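PDB 5OWU: importin subunit beta-1 from Saccharomyces cerevisiae, which carries proteins into the nucleus as the importin beta subunit, pairing with importin alpha, which recognises the classical nuclear localization signal of the cargo. Local coordinates for residues A[526-531]-A[584-589]; A[495-500]-A[536-541]; A[66-71]-A[78-83]. All blocks are in the same frame, centred on the assembly; numbering follows the deposited sequence.

Interaction 1. Residues A[526-531]-A[584-589]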
ATOM      1  N   THR A 526       5.820  -3.278 -23.096  1.00 26.83           N
ATOM      2  CA  THR A 526       4.883  -4.380 -23.281  1.00 24.50           C
ATOM      3  C   THR A 526       5.069  -5.009 -24.657  1.00 30.08           C
ATOM      4  O   THR A 526       5.152  -6.239 -24.782  1.00 27.67           O
ATOM      5  CB  THR A 526       3.445  -3.878 -23.091  1.00 28.09           C
ATOM      6  OG1 THR A 526       3.263  -3.446 -21.738  1.00 28.17           O
ATOM      7  CG2 THR A 526       2.433  -4.963 -23.401  1.00 25.37           C
ATOM      8  N   MET A 527       5.177  -4.179 -25.708  1.00 25.34           N
ATOM      9  CA  MET A 527       5.307  -4.754 -27.042  1.00 24.88           C
ATOM     10  C   MET A 527       6.528  -5.656 -27.099  1.00 29.66           C
ATOM     11  O   MET A 527       6.493  -6.740 -27.699  1.00 25.50           O
ATOM     12  CB  MET A 527       5.417  -3.667 -28.111  1.00 26.30           C
ATOM     13  CG  MET A 527       4.295  -2.662 -28.135  1.00 25.44           C
ATOM     14  SD  MET A 527       2.683  -3.425 -28.216  1.00 30.53           S
ATOM     15  CE  MET A 527       2.572  -3.884 -29.946  1.00 33.89           C
ATOM     16  N   VAL A 528       7.613  -5.229 -26.453  1.00 29.19           N
ATOM     17  CA  VAL A 528       8.827  -6.030 -26.469  1.00 29.63           C
ATOM     18  C   VAL A 528       8.581  -7.344 -25.752  1.00 32.59           C
ATOM     19  O   VAL A 528       8.887  -8.426 -26.267  1.00 30.31           O
ATOM     20  CB  VAL A 528       9.993  -5.257 -25.831  1.00 34.55           C
ATOM     21  CG1 VAL A 528      11.210  -6.174 -25.648  1.00 29.02           C
ATOM     22  CG2 VAL A 528      10.352  -4.065 -26.675  1.00 29.13           C
ATOM     23  N   GLU A 529       7.969  -7.269 -24.573  1.00 28.89           N
ATOM     24  CA  GLU A 529       7.931  -8.437 -23.709  1.00 29.77           C
ATOM     25  C   GLU A 529       7.010  -9.515 -24.265  1.00 31.43           C
ATOM     26  O   GLU A 529       7.247 -10.703 -24.035  1.00 27.55           O
ATOM     27  CB  GLU A 529       7.537  -7.995 -22.304  1.00 38.62           C
ATOM     28  CG  GLU A 529       8.671  -7.164 -21.656  1.00 43.92           C
ATOM     29  CD  GLU A 529       8.301  -6.532 -20.328  1.00 49.12           C
ATOM     30  OE1 GLU A 529       7.100  -6.268 -20.097  1.00 45.75           O
ATOM     31  OE2 GLU A 529       9.227  -6.286 -19.518  1.00 48.26           O
ATOM     32  N   TYR A 530       6.004  -9.134 -25.051  1.00 31.72           N
ATOM     33  CA  TYR A 530       5.110 -10.104 -25.667  1.00 24.90           C
ATOM     34  C   TYR A 530       5.463 -10.424 -27.114  1.00 24.07           C
ATOM     35  O   TYR A 530       4.746 -11.203 -27.747  1.00 27.63           O
ATOM     36  CB  TYR A 530       3.663  -9.605 -25.587  1.00 29.64           C
ATOM     37  CG  TYR A 530       3.079  -9.726 -24.197  1.00 28.05           C
ATOM     38  CD1 TYR A 530       3.229  -8.708 -23.264  1.00 30.45           C
ATOM     39  CD2 TYR A 530       2.395 -10.872 -23.815  1.00 35.31           C
ATOM     40  CE1 TYR A 530       2.702  -8.825 -21.986  1.00 31.05           C
ATOM     41  CE2 TYR A 530       1.867 -11.000 -22.542  1.00 42.65           C
ATOM     42  CZ  TYR A 530       2.019  -9.975 -21.635  1.00 34.82           C
ATOM     43  OH  TYR A 530       1.483 -10.104 -20.378  1.00 41.78           O
ATOM     44  N   ALA A 531       6.546  -9.868 -27.654  1.00 30.52           N
ATOM     45  CA  ALA A 531       6.853 -10.093 -29.063  1.00 29.38           C
ATOM     46  C   ALA A 531       7.169 -11.561 -29.310  1.00 30.74           C
ATOM     47  O   ALA A 531       7.774 -12.233 -28.474  1.00 30.36           O
ATOM     48  CB  ALA A 531       8.021  -9.217 -29.517  1.00 29.46           C
ATOM     49  N   ILE A 584      17.311  -5.413 -24.614  1.00 33.94           N
ATOM     50  CA  ILE A 584      18.553  -6.170 -24.459  1.00 27.45           C
ATOM     51  C   ILE A 584      18.254  -7.552 -23.894  1.00 37.84           C
ATOM     52  O   ILE A 584      18.760  -8.568 -24.382  1.00 37.46           O
ATOM     53  CB  ILE A 584      19.536  -5.395 -23.569  1.00 33.36           C
ATOM     54  CG1 ILE A 584      20.042  -4.157 -24.308  1.00 34.62           C
ATOM     55  CG2 ILE A 584      20.706  -6.296 -23.118  1.00 34.98           C
ATOM     56  CD1 ILE A 584      20.696  -3.121 -23.406  1.00 35.43           C
ATOM     57  N   ARG A 585      17.411  -7.611 -22.862  1.00 30.61           N
ATOM     58  CA  ARG A 585      17.103  -8.904 -22.263  1.00 37.24           C
ATOM     59  C   ARG A 585      16.316  -9.798 -23.214  1.00 42.42           C
ATOM     60  O   ARG A 585      16.502 -11.019 -23.214  1.00 39.76           O
ATOM     61  CB  ARG A 585      16.334  -8.709 -20.957  1.00 41.68           C
ATOM     62  CG  ARG A 585      17.220  -8.299 -19.806  1.00 34.82           C
ATOM     63  CD  ARG A 585      16.618  -8.702 -18.473  1.00 39.46           C
ATOM     64  NE  ARG A 585      17.217  -7.942 -17.382  1.00 44.42           N
ATOM     65  CZ  ARG A 585      18.239  -8.354 -16.640  1.00 44.05           C
ATOM     66  NH1 ARG A 585      18.786  -9.542 -16.848  1.00 45.21           N
ATOM     67  NH2 ARG A 585      18.707  -7.571 -15.679  1.00 45.95           N
ATOM     68  N   LYS A 586      15.431  -9.221 -24.028  1.00 43.25           N
ATOM     69  CA  LYS A 586      14.542 -10.063 -24.824  1.00 39.88           C
ATOM     70  C   LYS A 586      15.281 -10.769 -25.957  1.00 45.18           C
ATOM     71  O   LYS A 586      14.926 -11.897 -26.314  1.00 48.24           O
ATOM     72  CB  LYS A 586      13.387  -9.235 -25.390  1.00 36.62           C
ATOM     73  CG  LYS A 586      12.289 -10.068 -26.044  1.00 51.81           C
ATOM     74  CD  LYS A 586      11.523 -10.885 -25.009  1.00 48.28           C
ATOM     75  CE  LYS A 586      10.655 -11.944 -25.659  1.00 60.90           C
ATOM     76  NZ  LYS A 586       9.602 -11.356 -26.523  1.00 54.53           N
ATOM     77  N   SER A 587      16.290 -10.137 -26.543  1.00 44.73           N
ATOM     78  CA  SER A 587      16.996 -10.696 -27.695  1.00 56.68           C
ATOM     79  C   SER A 587      18.490 -10.587 -27.442  1.00 58.72           C
ATOM     80  O   SER A 587      19.156  -9.687 -27.972  1.00 47.34           O
ATOM     81  CB  SER A 587      16.600  -9.990 -28.991  1.00 64.17           C
ATOM     82  OG  SER A 587      17.194 -10.631 -30.110  1.00 81.72           O
ATOM     83  N   PRO A 588      19.052 -11.491 -26.637  1.00 56.68           N
ATOM     84  CA  PRO A 588      20.498 -11.421 -26.366  1.00 62.92           C
ATOM     85  C   PRO A 588      21.345 -11.549 -27.620  1.00 61.68           C
ATOM     86  O   PRO A 588      22.353 -10.847 -27.756  1.00 65.74           O
ATOM     87  CB  PRO A 588      20.730 -12.593 -25.398  1.00 52.87           C
ATOM     88  CG  PRO A 588      19.379 -12.932 -24.845  1.00 60.78           C
ATOM     89  CD  PRO A 588      18.412 -12.621 -25.940  1.00 54.99           C
ATOM     90  N   SER A 589      20.953 -12.428 -28.546  1.00 67.34           N
ATOM     91  CA  SER A 589      21.745 -12.654 -29.752  1.00 72.01           C
ATOM     92  C   SER A 589      21.962 -11.360 -30.526  1.00 70.69           C
ATOM     93  O   SER A 589      23.037 -11.139 -31.094  1.00 77.91           O
ATOM     94  CB  SER A 589      21.058 -13.695 -30.635  1.00 68.03           C
ATOM     95  OG  SER A 589      19.752 -13.277 -30.987  1.00 60.96           O
TER
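K586 leaves its helix with CG anti to the backbone N (chi1 -171°), then bends at chi2 and again at chi4, and this twice-kinked chain brings its ammonium to the carbonyls of V528 and A531. The contact joins two consecutive HEAT repeats: helix 516-530 is the second helix of HEAT 12, and helix 563-586 is its counterpart in HEAT 13. The ammonium sits over the last carbonyls at the C-terminal end of helix 516-530, bonded to V528 O and A531 O. V528 O takes two donors: NZ of K586 at 3.0 Å, nearly in line with the C=O bond, and the backbone N of A531 at 3.1 Å. The bond from K586 NZ to A531 O is shorter, 2.8 Å, with the donor tilted 21° from the carbonyl plane; one from K586 NZ to E529 O, at 3.5 Å, is weak. A positive charge here would probably interact favourably with the partial negative end of the helix. Further back along the lysine, the packing is apolar. CB of K586 rests against CG1 of V528 at 3.8 Å, the two side chains lying alongside and pointing opposite ways. V528 is buried and also leans on I542 of helix 536-553, whereas R585 turns off toward HEAT 15 to form a salt bridge with D665. Beside the polar cluster, the methyl CB of A531 comes within 4.0 Å of K586 NZ.

Interaction 2. Residues A[495-500]-A[536-541]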
ATOM      1  N   PHE A 495      -1.393  -6.798 -35.981  1.00 25.32           N
ATOM      2  CA  PHE A 495      -1.361  -5.351 -35.841  1.00 26.32           C
ATOM      3  C   PHE A 495      -0.082  -4.850 -35.190  1.00 24.81           C
ATOM      4  O   PHE A 495       0.046  -3.641 -34.968  1.00 29.90           O
ATOM      5  CB  PHE A 495      -2.572  -4.874 -35.030  1.00 31.61           C
ATOM      6  CG  PHE A 495      -3.890  -5.267 -35.636  1.00 34.85           C
ATOM      7  CD1 PHE A 495      -4.489  -4.478 -36.610  1.00 32.53           C
ATOM      8  CD2 PHE A 495      -4.520  -6.433 -35.239  1.00 30.20           C
ATOM      9  CE1 PHE A 495      -5.702  -4.848 -37.171  1.00 31.79           C
ATOM     10  CE2 PHE A 495      -5.730  -6.806 -35.795  1.00 39.13           C
ATOM     11  CZ  PHE A 495      -6.317  -6.013 -36.766  1.00 30.26           C
ATOM     12  N   TYR A 496       0.865  -5.740 -34.888  1.00 31.40           N
ATOM     13  CA  TYR A 496       2.080  -5.309 -34.195  1.00 26.06           C
ATOM     14  C   TYR A 496       2.810  -4.195 -34.933  1.00 26.85           C
ATOM     15  O   TYR A 496       3.122  -3.168 -34.305  1.00 32.83           O
ATOM     16  CB  TYR A 496       2.998  -6.514 -33.963  1.00 35.85           C
ATOM     17  CG  TYR A 496       3.280  -6.801 -32.501  1.00 34.69           C
ATOM     18  CD1 TYR A 496       2.260  -7.178 -31.640  1.00 31.78           C
ATOM     19  CD2 TYR A 496       4.564  -6.705 -31.989  1.00 31.09           C
ATOM     20  CE1 TYR A 496       2.508  -7.451 -30.315  1.00 27.92           C
ATOM     21  CE2 TYR A 496       4.826  -6.975 -30.653  1.00 30.75           C
ATOM     22  CZ  TYR A 496       3.796  -7.345 -29.823  1.00 30.26           C
ATOM     23  OH  TYR A 496       4.050  -7.612 -28.495  1.00 31.00           O
ATOM     24  N   PRO A 497       3.099  -4.305 -36.237  1.00 30.35           N
ATOM     25  CA  PRO A 497       3.804  -3.211 -36.927  1.00 30.99           C
ATOM     26  C   PRO A 497       3.107  -1.870 -36.749  1.00 32.61           C
ATOM     27  O   PRO A 497       3.698  -0.915 -36.226  1.00 37.01           O
ATOM     28  CB  PRO A 497       3.811  -3.666 -38.395  1.00 36.84           C
ATOM     29  CG  PRO A 497       3.717  -5.163 -38.318  1.00 44.41           C
ATOM     30  CD  PRO A 497       2.840  -5.451 -37.127  1.00 31.86           C
ATOM     31  N   ALA A 498       1.828  -1.809 -37.122  1.00 33.37           N
ATOM     32  CA  ALA A 498       1.081  -0.561 -36.997  1.00 27.73           C
ATOM     33  C   ALA A 498       1.130  -0.033 -35.567  1.00 25.36           C
ATOM     34  O   ALA A 498       1.534   1.111 -35.324  1.00 28.97           O
ATOM     35  CB  ALA A 498      -0.363  -0.775 -37.451  1.00 32.09           C
ATOM     36  N   LEU A 499       0.752  -0.870 -34.599  1.00 31.28           N
ATOM     37  CA  LEU A 499       0.804  -0.444 -33.206  1.00 26.75           C
ATOM     38  C   LEU A 499       2.186   0.101 -32.857  1.00 29.60           C
ATOM     39  O   LEU A 499       2.316   1.220 -32.342  1.00 30.33           O
ATOM     40  CB  LEU A 499       0.418  -1.610 -32.285  1.00 25.25           C
ATOM     41  CG  LEU A 499      -1.062  -1.988 -32.333  1.00 27.86           C
ATOM     42  CD1 LEU A 499      -1.309  -3.318 -31.657  1.00 27.45           C
ATOM     43  CD2 LEU A 499      -1.894  -0.913 -31.683  1.00 25.93           C
ATOM     44  N   VAL A 500       3.241  -0.647 -33.193  1.00 28.15           N
ATOM     45  CA  VAL A 500       4.579  -0.187 -32.828  1.00 32.04           C
ATOM     46  C   VAL A 500       4.856   1.155 -33.489  1.00 33.81           C
ATOM     47  O   VAL A 500       5.286   2.118 -32.834  1.00 29.63           O
ATOM     48  CB  VAL A 500       5.634  -1.248 -33.189  1.00 39.12           C
ATOM     49  CG1 VAL A 500       7.055  -0.669 -33.137  1.00 32.59           C
ATOM     50  CG2 VAL A 500       5.529  -2.417 -32.221  1.00 38.76           C
ATOM     51  N   ALA A 536       9.396 -10.484 -35.345  1.00 36.02           N
ATOM     52  CA  ALA A 536      10.787 -10.127 -35.073  1.00 42.34           C
ATOM     53  C   ALA A 536      11.128  -8.745 -35.623  1.00 44.49           C
ATOM     54  O   ALA A 536      11.763  -7.934 -34.937  1.00 40.39           O
ATOM     55  CB  ALA A 536      11.722 -11.183 -35.662  1.00 44.74           C
ATOM     56  N   GLU A 537      10.684  -8.441 -36.846  1.00 40.89           N
ATOM     57  CA  GLU A 537      11.037  -7.159 -37.444  1.00 35.67           C
ATOM     58  C   GLU A 537      10.603  -5.997 -36.557  1.00 44.57           C
ATOM     59  O   GLU A 537      11.373  -5.051 -36.351  1.00 41.66           O
ATOM     60  CB  GLU A 537      10.429  -7.026 -38.842  1.00 41.46           C
ATOM     61  CG  GLU A 537      11.080  -5.918 -39.674  1.00 58.09           C
ATOM     62  CD  GLU A 537      10.578  -5.865 -41.107  1.00 64.59           C
ATOM     63  OE1 GLU A 537       9.387  -5.547 -41.316  1.00 69.68           O
ATOM     64  OE2 GLU A 537      11.377  -6.146 -42.029  1.00 59.35           O
ATOM     65  N   THR A 538       9.388  -6.054 -35.993  1.00 34.28           N
ATOM     66  CA  THR A 538       8.945  -4.933 -35.169  1.00 27.35           C
ATOM     67  C   THR A 538       9.804  -4.817 -33.921  1.00 31.67           C
ATOM     68  O   THR A 538      10.117  -3.705 -33.480  1.00 32.49           O
ATOM     69  CB  THR A 538       7.465  -5.062 -34.782  1.00 29.07           C
ATOM     70  OG1 THR A 538       7.303  -6.085 -33.786  1.00 48.28           O
ATOM     71  CG2 THR A 538       6.628  -5.384 -35.992  1.00 30.63           C
ATOM     72  N   SER A 539      10.211  -5.950 -33.344  1.00 34.12           N
ATOM     73  CA  SER A 539      11.179  -5.893 -32.254  1.00 41.95           C
ATOM     74  C   SER A 539      12.425  -5.135 -32.692  1.00 43.97           C
ATOM     75  O   SER A 539      12.893  -4.220 -32.001  1.00 35.75           O
ATOM     76  CB  SER A 539      11.540  -7.305 -31.793  1.00 47.92           C
ATOM     77  OG  SER A 539      10.443  -7.922 -31.150  1.00 42.20           O
ATOM     78  N   ALA A 540      12.961  -5.481 -33.867  1.00 35.60           N
ATOM     79  CA  ALA A 540      14.111  -4.745 -34.373  1.00 37.27           C
ATOM     80  C   ALA A 540      13.798  -3.260 -34.452  1.00 32.82           C
ATOM     81  O   ALA A 540      14.606  -2.423 -34.021  1.00 37.55           O
ATOM     82  CB  ALA A 540      14.533  -5.292 -35.739  1.00 37.66           C
ATOM     83  N   SER A 541      12.595  -2.909 -34.928  1.00 33.28           N
ATOM     84  CA  SER A 541      12.256  -1.498 -35.057  1.00 30.57           C
ATOM     85  C   SER A 541      12.332  -0.798 -33.710  1.00 34.79           C
ATOM     86  O   SER A 541      12.811   0.340 -33.623  1.00 31.25           O
ATOM     87  CB  SER A 541      10.865  -1.329 -35.676  1.00 30.78           C
ATOM     88  OG  SER A 541      10.872  -1.768 -37.019  1.00 50.71           O
TER
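T538 sets its side chain against three residues of the neighbouring helix, Y496, P497 and V500, and gives each a different atom. Two first helices of successive HEAT repeats meet here, helix 496-507 of HEAT 12 and helix 536-553 of HEAT 13. Their short segments run nearly parallel, 15° apart with axes 9.6 Å from each other, as expected where repeats of an alpha solenoid stack in the same orientation. The close part lies around the threonine. Its OG1, placed between the backbone N and the carbonyl carbon (chi1 73°), reaches the edge of the Y496 ring in the ring plane, with T538 OG1 3.3 Å from Y496 CD2, and the two side chains cross at about a right angle. The methyl CG2 of T538 goes the other way, onto the pyrrolidine ring, 3.7 Å from CG of P497 and equally near P497 CA. One turn further along, CG2 of V500 approaches CB of T538 at 4.2 Å, a looser fit. Y496, V500 and T538 are all buried, and M527 of helix 516-530 also packs on V500. On the outer side the contact thins: P497 is exposed, so the flank where the T538 methyl meets the proline ring borders solvent. Both buried hydroxyls find their strong partners beyond the two helical segments, Y496 OH bonding to M527 O and T538 OG1 to V535 O. With these polar groups satisfied by backbone carbonyls, the two segments meet by van der Waals contact, with no hydrogen bond between them.

Interaction 3. Residues A[66-71]-A[78-83]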
ATOM      1  N   LYS A  66       6.620  13.508  25.536  1.00 27.68           N
ATOM      2  CA  LYS A  66       5.704  12.553  24.910  1.00 26.02           C
ATOM      3  C   LYS A  66       6.463  11.548  24.066  1.00 30.84           C
ATOM      4  O   LYS A  66       6.169  10.347  24.093  1.00 27.53           O
ATOM      5  CB  LYS A  66       4.671  13.277  24.040  1.00 25.63           C
ATOM      6  CG  LYS A  66       3.860  12.354  23.100  1.00 32.33           C
ATOM      7  CD  LYS A  66       3.172  13.133  22.018  1.00 49.81           C
ATOM      8  CE  LYS A  66       4.131  13.462  20.884  1.00 42.90           C
ATOM      9  NZ  LYS A  66       4.068  12.451  19.784  1.00 42.14           N
ATOM     10  N   ASN A  67       7.427  12.027  23.289  1.00 26.58           N
ATOM     11  CA  ASN A  67       8.209  11.147  22.438  1.00 32.13           C
ATOM     12  C   ASN A  67       9.173  10.273  23.224  1.00 33.44           C
ATOM     13  O   ASN A  67       9.758   9.361  22.636  1.00 33.08           O
ATOM     14  CB  ASN A  67       8.973  11.968  21.404  1.00 39.37           C
ATOM     15  CG  ASN A  67       8.069  12.504  20.308  1.00 46.96           C
ATOM     16  OD1 ASN A  67       7.020  11.921  20.006  1.00 37.71           O
ATOM     17  ND2 ASN A  67       8.470  13.615  19.707  1.00 51.52           N
ATOM     18  N   GLU A  68       9.358  10.521  24.520  1.00 33.19           N
ATOM     19  CA  GLU A  68      10.066   9.566  25.371  1.00 31.80           C
ATOM     20  C   GLU A  68       9.124   8.605  26.095  1.00 34.38           C
ATOM     21  O   GLU A  68       9.574   7.834  26.951  1.00 29.10           O
ATOM     22  CB  GLU A  68      10.928  10.308  26.396  1.00 26.15           C
ATOM     23  CG  GLU A  68      12.027  11.164  25.784  1.00 30.52           C
ATOM     24  CD  GLU A  68      13.013  10.355  24.959  1.00 40.65           C
ATOM     25  OE1 GLU A  68      13.301   9.206  25.342  1.00 32.73           O
ATOM     26  OE2 GLU A  68      13.487  10.861  23.923  1.00 46.11           O
ATOM     27  N   LEU A  69       7.835   8.633  25.777  1.00 31.90           N
ATOM     28  CA  LEU A  69       6.843   7.823  26.468  1.00 28.28           C
ATOM     29  C   LEU A  69       6.083   6.878  25.551  1.00 33.86           C
ATOM     30  O   LEU A  69       5.655   5.813  26.004  1.00 33.91           O
ATOM     31  CB  LEU A  69       5.837   8.730  27.198  1.00 28.49           C
ATOM     32  CG  LEU A  69       6.379   9.512  28.395  1.00 27.01           C
ATOM     33  CD1 LEU A  69       5.330  10.470  28.938  1.00 25.65           C
ATOM     34  CD2 LEU A  69       6.856   8.574  29.489  1.00 25.13           C
ATOM     35  N   VAL A  70       5.918   7.228  24.279  1.00 38.21           N
ATOM     36  CA  VAL A  70       5.275   6.356  23.307  1.00 35.97           C
ATOM     37  C   VAL A  70       6.125   6.342  22.049  1.00 40.21           C
ATOM     38  O   VAL A  70       6.886   7.270  21.772  1.00 45.24           O
ATOM     39  CB  VAL A  70       3.833   6.795  22.977  1.00 29.46           C
ATOM     40  CG1 VAL A  70       2.925   6.562  24.174  1.00 50.53           C
ATOM     41  CG2 VAL A  70       3.806   8.264  22.547  1.00 40.05           C
ATOM     42  N   SER A  71       5.989   5.259  21.290  1.00 48.14           N
ATOM     43  CA  SER A  71       6.729   5.076  20.052  1.00 46.43           C
ATOM     44  C   SER A  71       5.877   4.250  19.103  1.00 50.08           C
ATOM     45  O   SER A  71       4.916   3.595  19.511  1.00 46.21           O
ATOM     46  CB  SER A  71       8.074   4.384  20.299  1.00 50.31           C
ATOM     47  OG  SER A  71       8.741   4.109  19.082  1.00 56.03           O
ATOM     48  N   GLN A  78       7.447  -0.685  24.763  1.00 35.61           N
ATOM     49  CA  GLN A  78       7.574  -1.427  26.017  1.00 44.48           C
ATOM     50  C   GLN A  78       8.681  -0.860  26.903  1.00 37.21           C
ATOM     51  O   GLN A  78       8.510  -0.738  28.126  1.00 35.87           O
ATOM     52  CB  GLN A  78       7.841  -2.904  25.719  1.00 49.28           C
ATOM     53  CG  GLN A  78       7.840  -3.817  26.941  1.00 64.36           C
ATOM     54  CD  GLN A  78       6.453  -4.017  27.532  1.00 77.52           C
ATOM     55  OE1 GLN A  78       5.519  -3.269  27.237  1.00 71.17           O
ATOM     56  NE2 GLN A  78       6.312  -5.040  28.369  1.00 85.83           N
ATOM     57  N   GLN A  79       9.833  -0.533  26.310  1.00 39.30           N
ATOM     58  CA  GLN A  79      10.926   0.046  27.087  1.00 37.01           C
ATOM     59  C   GLN A  79      10.502   1.359  27.740  1.00 34.65           C
ATOM     60  O   GLN A  79      10.768   1.593  28.925  1.00 30.94           O
ATOM     61  CB  GLN A  79      12.146   0.263  26.191  1.00 41.33           C
ATOM     62  CG  GLN A  79      12.844  -1.024  25.787  1.00 56.20           C
ATOM     63  CD  GLN A  79      13.867  -0.817  24.688  1.00 65.78           C
ATOM     64  OE1 GLN A  79      14.268   0.312  24.401  1.00 67.45           O
ATOM     65  NE2 GLN A  79      14.287  -1.909  24.058  1.00 62.35           N
ATOM     66  N   PHE A  80       9.847   2.233  26.972  1.00 30.90           N
ATOM     67  CA  PHE A  80       9.362   3.498  27.514  1.00 30.86           C
ATOM     68  C   PHE A  80       8.372   3.267  28.647  1.00 28.33           C
ATOM     69  O   PHE A  80       8.408   3.964  29.671  1.00 30.60           O
ATOM     70  CB  PHE A  80       8.703   4.332  26.409  1.00 31.76           C
ATOM     71  CG  PHE A  80       9.664   4.929  25.408  1.00 39.67           C
ATOM     72  CD1 PHE A  80      11.034   4.937  25.626  1.00 28.80           C
ATOM     73  CD2 PHE A  80       9.178   5.513  24.244  1.00 31.85           C
ATOM     74  CE1 PHE A  80      11.895   5.497  24.697  1.00 32.79           C
ATOM     75  CE2 PHE A  80      10.036   6.075  23.322  1.00 41.42           C
ATOM     76  CZ  PHE A  80      11.402   6.061  23.550  1.00 33.19           C
ATOM     77  N   ALA A  81       7.479   2.289  28.485  1.00 29.74           N
ATOM     78  CA  ALA A  81       6.503   2.014  29.533  1.00 28.01           C
ATOM     79  C   ALA A  81       7.204   1.606  30.820  1.00 31.53           C
ATOM     80  O   ALA A  81       6.916   2.141  31.900  1.00 28.59           O
ATOM     81  CB  ALA A  81       5.527   0.925  29.078  1.00 30.93           C
ATOM     82  N   GLN A  82       8.136   0.655  30.728  1.00 29.45           N
ATOM     83  CA  GLN A  82       8.822   0.208  31.935  1.00 26.76           C
ATOM     84  C   GLN A  82       9.673   1.317  32.550  1.00 26.89           C
ATOM     85  O   GLN A  82       9.797   1.392  33.782  1.00 25.17           O
ATOM     86  CB  GLN A  82       9.683  -1.017  31.634  1.00 32.52           C
ATOM     87  CG  GLN A  82      10.454  -1.513  32.860  1.00 48.55           C
ATOM     88  CD  GLN A  82      11.144  -2.840  32.636  1.00 55.58           C
ATOM     89  OE1 GLN A  82      10.722  -3.645  31.806  1.00 65.35           O
ATOM     90  NE2 GLN A  82      12.217  -3.076  33.381  1.00 52.36           N
ATOM     91  N   ARG A  83      10.272   2.178  31.724  1.00 27.78           N
ATOM     92  CA  ARG A  83      11.044   3.290  32.273  1.00 30.86           C
ATOM     93  C   ARG A  83      10.148   4.265  33.033  1.00 33.45           C
ATOM     94  O   ARG A  83      10.511   4.732  34.117  1.00 23.62           O
ATOM     95  CB  ARG A  83      11.806   4.023  31.167  1.00 26.93           C
ATOM     96  CG  ARG A  83      12.546   5.253  31.695  1.00 33.61           C
ATOM     97  CD  ARG A  83      13.445   5.886  30.666  1.00 27.79           C
ATOM     98  NE  ARG A  83      12.713   6.351  29.495  1.00 30.17           N
ATOM     99  CZ  ARG A  83      13.270   7.041  28.506  1.00 32.47           C
ATOM    100  NH1 ARG A  83      14.555   7.351  28.568  1.00 30.95           N
ATOM    101  NH2 ARG A  83      12.549   7.429  27.462  1.00 33.03           N
TER
HETATM  102  O   HOH W   1       9.880   6.377  29.336  1.00 25.07           O
HETATM  103  O   HOH W   2      16.153   9.114  26.707  1.00 39.83           O
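The backbone leaves helix 55-67 with L69 N and V70 N both bonded to K66 O, then extends through V70 and S71, and the CA atoms of L69 and F80, 5.1 Å apart, are the nearest pair between 66-71 and 78-83. F80 packs against the turn. With CG anti to its own carbonyl carbon (chi1 -72°), its ring slides under the turn so that E68 O sits over one face, 3.3 Å above the plane and offset toward the rim. N67 O comes in obliquely, 3.4 Å from CE2 of F80, and CB of S71 is 4.0 Å from that same carbon. One helical turn on, R83 extends and then bends at chi3, bringing NH2 to two oxygens of E68. R83 NH2 to E68 OE1 is 2.9 Å and fairly straight (163°), lies almost in the guanidinium plane, and uses the anti lone pair of the carboxylate; it is also a salt bridge. R83 NH2 to E68 O is 3.0 Å and meets a lone pair in the carbonyl plane. Carboxylate and guanidinium planes stand 67° apart, so the pair meets through one nitrogen rather than as a flat two-pronged bridge. Two waters complete the cluster: one joins E68 O, F80 O and R83 NE, the other links E68 OE1 to R83 NH1. F37 of helix 37-48 makes a cation-pi contact with R83, while L69 packs on helix 109-126. This hairpin lies in the importin N-terminal region, where helix 55-67 comes from HEAT 2. One arginine nitrogen thus grips both the carboxylate and the main-chain oxygen of E68, and water 1 adds a further bond to E68 O, which probably helps hold the turn against the F80 ring.

Overall arrangement
From the N terminus, interaction 3 comes first and closes a short loop of six residues between helix 55-67 and helix 74-87. It stands apart from the others, on the opposite side of the chain's centre, about 54 Å from interaction 1 and about 62 Å from interaction 2, centre to centre. Far along the solenoid, interaction 2 closes a loop from 495-500 to 536-541, and interaction 1 starts within it at 526-531 and ends beyond it at 584-589, so the two cross. Together they tie HEAT 12 to HEAT 13 through first helices and second helices, and the two contacts touch, with A531 packing on S539.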